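Local coordinates for RavA (Legionella pneumophila str. Paris, PDB 6WO6), which is of unknown molecular activity but is an effector, probably acting inside the host cell during infection, at residues I92-P97 / V132-R137; R137-T142 / G168-V173. The protein carries 2 engineered substitutions. All blocks are in the same frame, centred on the assembly; numbering follows the deposited sequence.

Contact 1. Residues I92-P97 / V132-R137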
ATOM      1  N   ILE A  92      16.406  -4.658   7.030  1.00 60.28           N
ATOM      2  CA  ILE A  92      16.325  -4.877   5.589  1.00 59.98           C
ATOM      3  C   ILE A  92      15.568  -6.161   5.267  1.00 63.62           C
ATOM      4  O   ILE A  92      14.920  -6.259   4.217  1.00 61.78           O
ATOM      5  CB  ILE A  92      17.744  -4.857   4.985  1.00 58.55           C
ATOM      6  CG1 ILE A  92      18.149  -3.419   4.650  1.00 57.02           C
ATOM      7  CG2 ILE A  92      17.855  -5.755   3.761  1.00 59.63           C
ATOM      8  CD1 ILE A  92      17.140  -2.688   3.789  1.00 56.63           C
ATOM      9  N   SER A  93      15.593  -7.149   6.166  1.00 69.69           N
ATOM     10  CA  SER A  93      14.838  -8.373   5.931  1.00 73.15           C
ATOM     11  C   SER A  93      13.331  -8.146   5.928  1.00 72.40           C
ATOM     12  O   SER A  93      12.587  -9.065   5.571  1.00 75.08           O
ATOM     13  CB  SER A  93      15.203  -9.429   6.978  1.00 76.93           C
ATOM     14  OG  SER A  93      14.885  -8.985   8.284  1.00 77.96           O
ATOM     15  N   LEU A  94      12.865  -6.957   6.322  1.00 68.42           N
ATOM     16  CA  LEU A  94      11.461  -6.617   6.121  1.00 67.01           C
ATOM     17  C   LEU A  94      11.124  -6.524   4.640  1.00 69.76           C
ATOM     18  O   LEU A  94       9.998  -6.844   4.239  1.00 71.71           O
ATOM     19  CB  LEU A  94      11.127  -5.300   6.822  1.00 63.25           C
ATOM     20  CG  LEU A  94      11.254  -5.245   8.345  1.00 62.71           C
ATOM     21  CD1 LEU A  94      11.044  -3.824   8.846  1.00 61.03           C
ATOM     22  CD2 LEU A  94      10.270  -6.192   9.008  1.00 62.83           C
ATOM     23  N   LEU A  95      12.082  -6.097   3.816  1.00 69.28           N
ATOM     24  CA  LEU A  95      11.905  -5.991   2.373  1.00 68.37           C
ATOM     25  C   LEU A  95      12.371  -7.234   1.623  1.00 73.70           C
ATOM     26  O   LEU A  95      12.405  -7.218   0.387  1.00 73.94           O
ATOM     27  CB  LEU A  95      12.650  -4.766   1.838  1.00 62.98           C
ATOM     28  CG  LEU A  95      12.137  -3.392   2.266  1.00 59.35           C
ATOM     29  CD1 LEU A  95      12.986  -2.296   1.646  1.00 57.65           C
ATOM     30  CD2 LEU A  95      10.676  -3.226   1.878  1.00 59.96           C
ATOM     31  N   ASP A  96      12.734  -8.293   2.330  1.00 78.60           N
ATOM     32  CA  ASP A  96      13.197  -9.516   1.683  1.00 85.06           C
ATOM     33  C   ASP A  96      12.039 -10.196   0.965  1.00 88.06           C
ATOM     34  O   ASP A  96      11.050 -10.562   1.616  1.00 87.50           O
ATOM     35  CB  ASP A  96      13.808 -10.459   2.716  1.00 89.82           C
ATOM     36  CG  ASP A  96      14.399 -11.711   2.094  1.00 95.64           C
ATOM     37  OD1 ASP A  96      14.707 -11.695   0.883  1.00 97.55           O
ATOM     38  OD2 ASP A  96      14.549 -12.717   2.818  1.00 98.16           O
ATOM     39  N   PRO A  97      12.104 -10.377  -0.358  1.00 91.71           N
ATOM     40  CA  PRO A  97      11.008 -11.074  -1.051  1.00 93.82           C
ATOM     41  C   PRO A  97      10.790 -12.492  -0.553  1.00 96.93           C
ATOM     42  O   PRO A  97       9.645 -12.962  -0.532  1.00 97.52           O
ATOM     43  CB  PRO A  97      11.451 -11.051  -2.521  1.00 95.67           C
ATOM     44  CG  PRO A  97      12.408  -9.906  -2.614  1.00 93.91           C
ATOM     45  CD  PRO A  97      13.122  -9.874  -1.295  1.00 92.67           C
ATOM     46  N   VAL A 132       8.545   4.297   2.847  1.00 52.55           N
ATOM     47  CA  VAL A 132       7.355   4.014   2.048  1.00 50.80           C
ATOM     48  C   VAL A 132       7.305   2.540   1.659  1.00 49.78           C
ATOM     49  O   VAL A 132       6.255   1.895   1.754  1.00 50.56           O
ATOM     50  CB  VAL A 132       7.310   4.932   0.813  1.00 50.22           C
ATOM     51  CG1 VAL A 132       6.158   4.553  -0.093  1.00 46.41           C
ATOM     52  CG2 VAL A 132       7.192   6.386   1.242  1.00 52.74           C
ATOM     53  N   ALA A 133       8.439   1.982   1.226  1.00 48.61           N
ATOM     54  CA  ALA A 133       8.454   0.590   0.790  1.00 49.35           C
ATOM     55  C   ALA A 133       8.109  -0.353   1.936  1.00 52.32           C
ATOM     56  O   ALA A 133       7.295  -1.273   1.772  1.00 53.71           O
ATOM     57  CB  ALA A 133       9.819   0.239   0.197  1.00 49.23           C
ATOM     58  N   ILE A 134       8.711  -0.135   3.109  1.00 52.26           N
ATOM     59  CA  ILE A 134       8.466  -1.020   4.243  1.00 52.16           C
ATOM     60  C   ILE A 134       7.037  -0.861   4.746  1.00 50.58           C
ATOM     61  O   ILE A 134       6.383  -1.844   5.115  1.00 51.75           O
ATOM     62  CB  ILE A 134       9.492  -0.763   5.364  1.00 53.66           C
ATOM     63  CG1 ILE A 134      10.913  -1.057   4.876  1.00 55.06           C
ATOM     64  CG2 ILE A 134       9.177  -1.619   6.578  1.00 55.01           C
ATOM     65  CD1 ILE A 134      11.985  -0.760   5.904  1.00 52.86           C
ATOM     66  N   ALA A 135       6.525   0.373   4.765  1.00 48.36           N
ATOM     67  CA  ALA A 135       5.143   0.581   5.184  1.00 47.98           C
ATOM     68  C   ALA A 135       4.174  -0.109   4.231  1.00 49.80           C
ATOM     69  O   ALA A 135       3.193  -0.723   4.668  1.00 50.71           O
ATOM     70  CB  ALA A 135       4.844   2.077   5.281  1.00 46.37           C
ATOM     71  N   LEU A 136       4.446  -0.037   2.924  1.00 49.83           N
ATOM     72  CA  LEU A 136       3.615  -0.732   1.948  1.00 49.55           C
ATOM     73  C   LEU A 136       3.655  -2.238   2.171  1.00 52.09           C
ATOM     74  O   LEU A 136       2.618  -2.910   2.147  1.00 54.33           O
ATOM     75  CB  LEU A 136       4.074  -0.387   0.533  1.00 49.69           C
ATOM     76  CG  LEU A 136       3.326  -1.084  -0.605  1.00 50.43           C
ATOM     77  CD1 LEU A 136       2.031  -0.357  -0.931  1.00 49.10           C
ATOM     78  CD2 LEU A 136       4.204  -1.211  -1.837  1.00 51.75           C
ATOM     79  N   ARG A 137       4.853  -2.787   2.393  1.00 52.61           N
ATOM     80  CA  ARG A 137       4.973  -4.226   2.607  1.00 54.44           C
ATOM     81  C   ARG A 137       4.215  -4.664   3.856  1.00 54.43           C
ATOM     82  O   ARG A 137       3.513  -5.686   3.846  1.00 55.10           O
ATOM     83  CB  ARG A 137       6.447  -4.616   2.712  1.00 56.90           C
ATOM     84  CG  ARG A 137       6.690  -6.111   2.689  1.00 61.74           C
ATOM     85  CD  ARG A 137       6.751  -6.636   1.263  1.00 66.91           C
ATOM     86  NE  ARG A 137       6.656  -8.092   1.210  1.00 72.99           N
ATOM     87  CZ  ARG A 137       7.648  -8.921   1.524  1.00 77.78           C
ATOM     88  NH1 ARG A 137       8.819  -8.440   1.926  1.00 77.31           N
ATOM     89  NH2 ARG A 137       7.466 -10.232   1.444  1.00 81.37           N
TER
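Arg137 reaches from its helix to the turn that follows helix 77-92, and its NH1 donates a hydrogen bond of 3.1 Å to Asp96 O. The bond is moderately straight (151° at the hydrogen). Asp96 O lies near the guanidinium plane, while the donor stands above the carbonyl plane. Leu94 O is also close to NH1 of Arg137, at 3.0 Å. Beside this polar end runs a small apolar seam. Leu95 CD2 lies 3.7 Å from Ile134 CG1 and 3.9 Å from Ala133 CB, and Leu94 CD1 meets Ile134 CG2 at 3.7 Å. The beta-branch of Ile134 gives each leucine an arm, and both leucines cross it at about a right angle. The packing seats an irregular connection against helix 131-141 in this all-alpha fold, and the small Ala133 lets Leu95 come close to the backbone. Arg137 has CG anti to its backbone N and bends at chi2 (84°), which carries the long chain alongside the turn; its NH2 is hydrogen-bonded to Asn99 O, so the several N-H groups of one arginine serve two carbonyls of the same loop. Behind the seam, Leu94 rests on Pro102, Met105 and Ile106 of helix 102-107, and Ile134 on Phe163 of helix 162-181.

Contact 2. Residues R137-T142 / G168-V173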
ATOM      1  N   ARG A 137       4.853  -2.787   2.393  1.00 52.61           N
ATOM      2  CA  ARG A 137       4.973  -4.226   2.607  1.00 54.44           C
ATOM      3  C   ARG A 137       4.215  -4.664   3.856  1.00 54.43           C
ATOM      4  O   ARG A 137       3.513  -5.686   3.846  1.00 55.10           O
ATOM      5  CB  ARG A 137       6.447  -4.616   2.712  1.00 56.90           C
ATOM      6  CG  ARG A 137       6.690  -6.111   2.689  1.00 61.74           C
ATOM      7  CD  ARG A 137       6.751  -6.636   1.263  1.00 66.91           C
ATOM      8  NE  ARG A 137       6.656  -8.092   1.210  1.00 72.99           N
ATOM      9  CZ  ARG A 137       7.648  -8.921   1.524  1.00 77.78           C
ATOM     10  NH1 ARG A 137       8.819  -8.440   1.926  1.00 77.31           N
ATOM     11  NH2 ARG A 137       7.466 -10.232   1.444  1.00 81.37           N
ATOM     12  N   LEU A 138       4.343  -3.898   4.942  1.00 53.65           N
ATOM     13  CA  LEU A 138       3.645  -4.241   6.176  1.00 54.54           C
ATOM     14  C   LEU A 138       2.135  -4.147   5.999  1.00 56.33           C
ATOM     15  O   LEU A 138       1.395  -5.005   6.492  1.00 58.16           O
ATOM     16  CB  LEU A 138       4.112  -3.339   7.319  1.00 53.49           C
ATOM     17  CG  LEU A 138       5.560  -3.513   7.787  1.00 53.76           C
ATOM     18  CD1 LEU A 138       5.859  -2.599   8.967  1.00 52.08           C
ATOM     19  CD2 LEU A 138       5.843  -4.967   8.143  1.00 55.52           C
ATOM     20  N   ALA A 139       1.658  -3.116   5.295  1.00 56.30           N
ATOM     21  CA  ALA A 139       0.230  -3.027   5.015  1.00 58.45           C
ATOM     22  C   ALA A 139      -0.241  -4.192   4.157  1.00 59.71           C
ATOM     23  O   ALA A 139      -1.381  -4.650   4.301  1.00 61.56           O
ATOM     24  CB  ALA A 139      -0.094  -1.698   4.334  1.00 58.35           C
ATOM     25  N   GLU A 140       0.623  -4.695   3.273  1.00 58.04           N
ATOM     26  CA  GLU A 140       0.224  -5.794   2.402  1.00 58.43           C
ATOM     27  C   GLU A 140       0.146  -7.115   3.157  1.00 60.44           C
ATOM     28  O   GLU A 140      -0.763  -7.917   2.913  1.00 62.49           O
ATOM     29  CB  GLU A 140       1.191  -5.909   1.224  1.00 59.56           C
ATOM     30  CG  GLU A 140       1.034  -4.812   0.185  1.00 61.13           C
ATOM     31  CD  GLU A 140       2.040  -4.926  -0.948  1.00 65.57           C
ATOM     32  OE1 GLU A 140       3.075  -5.601  -0.763  1.00 67.38           O
ATOM     33  OE2 GLU A 140       1.791  -4.342  -2.025  1.00 67.14           O
ATOM     34  N   THR A 141       1.082  -7.370   4.075  1.00 60.65           N
ATOM     35  CA  THR A 141       1.168  -8.702   4.674  1.00 61.67           C
ATOM     36  C   THR A 141       0.564  -8.812   6.070  1.00 62.58           C
ATOM     37  O   THR A 141       0.284  -9.932   6.511  1.00 64.13           O
ATOM     38  CB  THR A 141       2.628  -9.170   4.730  1.00 61.83           C
ATOM     39  OG1 THR A 141       3.342  -8.409   5.711  1.00 62.55           O
ATOM     40  CG2 THR A 141       3.296  -8.999   3.373  1.00 60.11           C
ATOM     41  N   THR A 142       0.349  -7.705   6.775  1.00 62.03           N
ATOM     42  CA  THR A 142      -0.130  -7.789   8.156  1.00 64.37           C
ATOM     43  C   THR A 142      -1.624  -8.094   8.189  1.00 68.86           C
ATOM     44  O   THR A 142      -2.405  -7.405   7.525  1.00 70.39           O
ATOM     45  CB  THR A 142       0.130  -6.486   8.904  1.00 62.27           C
ATOM     46  OG1 THR A 142       1.519  -6.145   8.811  1.00 63.23           O
ATOM     47  CG2 THR A 142      -0.269  -6.623  10.365  1.00 61.78           C
ATOM     48  N   GLY A 168       1.522   4.123   9.759  1.00 45.99           N
ATOM     49  CA  GLY A 168       0.152   4.496  10.076  1.00 47.45           C
ATOM     50  C   GLY A 168      -0.655   4.844   8.837  1.00 48.95           C
ATOM     51  O   GLY A 168      -1.803   4.410   8.687  1.00 50.00           O
ATOM     52  N   HIS A 169      -0.055   5.611   7.923  1.00 48.37           N
ATOM     53  CA  HIS A 169      -0.762   6.021   6.712  1.00 50.20           C
ATOM     54  C   HIS A 169      -1.130   4.820   5.844  1.00 53.53           C
ATOM     55  O   HIS A 169      -2.266   4.707   5.359  1.00 54.70           O
ATOM     56  CB  HIS A 169       0.097   7.011   5.927  1.00 51.30           C
ATOM     57  CG  HIS A 169       0.272   8.331   6.608  1.00 55.71           C
ATOM     58  ND1 HIS A 169       1.248   9.233   6.240  1.00 57.61           N
ATOM     59  CD2 HIS A 169      -0.408   8.908   7.627  1.00 57.87           C
ATOM     60  CE1 HIS A 169       1.164  10.305   7.007  1.00 58.90           C
ATOM     61  NE2 HIS A 169       0.168  10.134   7.856  1.00 58.46           N
ATOM     62  N   ALA A 170      -0.171   3.915   5.624  1.00 52.55           N
ATOM     63  CA  ALA A 170      -0.436   2.745   4.791  1.00 49.63           C
ATOM     64  C   ALA A 170      -1.490   1.844   5.422  1.00 50.17           C
ATOM     65  O   ALA A 170      -2.360   1.311   4.719  1.00 52.92           O
ATOM     66  CB  ALA A 170       0.857   1.967   4.542  1.00 48.18           C
ATOM     67  N   PHE A 171      -1.430   1.662   6.746  1.00 49.72           N
ATOM     68  CA  PHE A 171      -2.459   0.881   7.427  1.00 51.40           C
ATOM     69  C   PHE A 171      -3.835   1.509   7.252  1.00 50.21           C
ATOM     70  O   PHE A 171      -4.824   0.801   7.023  1.00 50.14           O
ATOM     71  CB  PHE A 171      -2.120   0.741   8.911  1.00 54.71           C
ATOM     72  CG  PHE A 171      -1.166  -0.377   9.214  1.00 57.36           C
ATOM     73  CD1 PHE A 171      -1.029  -1.443   8.342  1.00 58.53           C
ATOM     74  CD2 PHE A 171      -0.411  -0.365  10.376  1.00 59.55           C
ATOM     75  CE1 PHE A 171      -0.153  -2.479   8.621  1.00 60.35           C
ATOM     76  CE2 PHE A 171       0.467  -1.397  10.661  1.00 61.05           C
ATOM     77  CZ  PHE A 171       0.597  -2.454   9.781  1.00 61.60           C
ATOM     78  N   ALA A 172      -3.920   2.841   7.357  1.00 49.12           N
ATOM     79  CA  ALA A 172      -5.203   3.514   7.171  1.00 49.31           C
ATOM     80  C   ALA A 172      -5.741   3.303   5.761  1.00 50.08           C
ATOM     81  O   ALA A 172      -6.936   3.033   5.575  1.00 50.22           O
ATOM     82  CB  ALA A 172      -5.061   5.007   7.469  1.00 44.15           C
ATOM     83  N   VAL A 173      -4.875   3.432   4.754  1.00 49.20           N
ATOM     84  CA  VAL A 173      -5.324   3.259   3.375  1.00 47.58           C
ATOM     85  C   VAL A 173      -5.816   1.832   3.146  1.00 52.51           C
ATOM     86  O   VAL A 173      -6.856   1.614   2.511  1.00 54.12           O
ATOM     87  CB  VAL A 173      -4.206   3.647   2.392  1.00 44.17           C
ATOM     88  CG1 VAL A 173      -4.539   3.166   0.988  1.00 43.23           C
ATOM     89  CG2 VAL A 173      -4.013   5.152   2.396  1.00 41.10           C
TER
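The Phe171 ring is the one flat group at work between 137-142 and 168-173, and it presents its edge to the end of helix 131-141. Leu138 O lies near the ring plane, 3.6 Å from CE1, and Thr142 OG1 lies in plane at the same rim, 3.9 Å from CZ of Phe171. Oxygens probably suit that position, since the rim hydrogens of an aromatic ring are slightly positive, though the hydroxyl is only a loose neighbour. The ring also meets backbone, with Ala139 CA 3.7 Å from Phe171 CE1. Val150, Ser151 and Arg147 of helix 147-157 touch the ring as well. Phe171 CG is anti to its own carbonyl carbon (chi1 -84°), a torsion that swings the ring out from the side of its helix to the neighbouring one.

Beside the ring, methyl meets methyl: Ala139 CB and Ala170 CB point at each other's helix and stand 3.8 Å apart. Such small residues allow a close approach, 8.7 Å between the two short axes, in a helix-helix packing with a crossing angle of -34°. The helices run roughly the same way, with helix 147-157 intervening in the chain, an arrangement consistent with an all-helical bundle.

Thr142, the first residue beyond the helix to leave helical torsions, is held by its own helix end. Its OG1 donates a 2.6 Å hydrogen bond to Leu138 O, which also accepts from Thr142 N at 2.9 Å. This carbonyl is thus gripped twice by one residue, and the same bond sets the rotation of the threonine hydroxyl at the Phe171 rim. Further out, Arg174 NH2 is hydrogen-bonded to Ala139 O, while Leu138 leans on Pro102 and Ile106 of helix 102-107.

Helix 131-141 is common to both contacts, which lie with their centres about 11 Å apart near the middle of this elongated helical chain. The two follow in series along the sequence; Arg137 falls in both ranges but makes its contacts in contact 1. The helix uses different sides: Ala133 and Arg137 point to the loop after helix 77-92, Ala139 to helix 162-181. The two contacts meet where Ala135 O touches Ala170 CB, at 3.6 Å. Helix 102-107 also packs against both, through Leu94 and Leu138. Helix 131-141 thus lies between the loop after helix 77-92 and helix 162-181, joining an earlier and a later part of the chain.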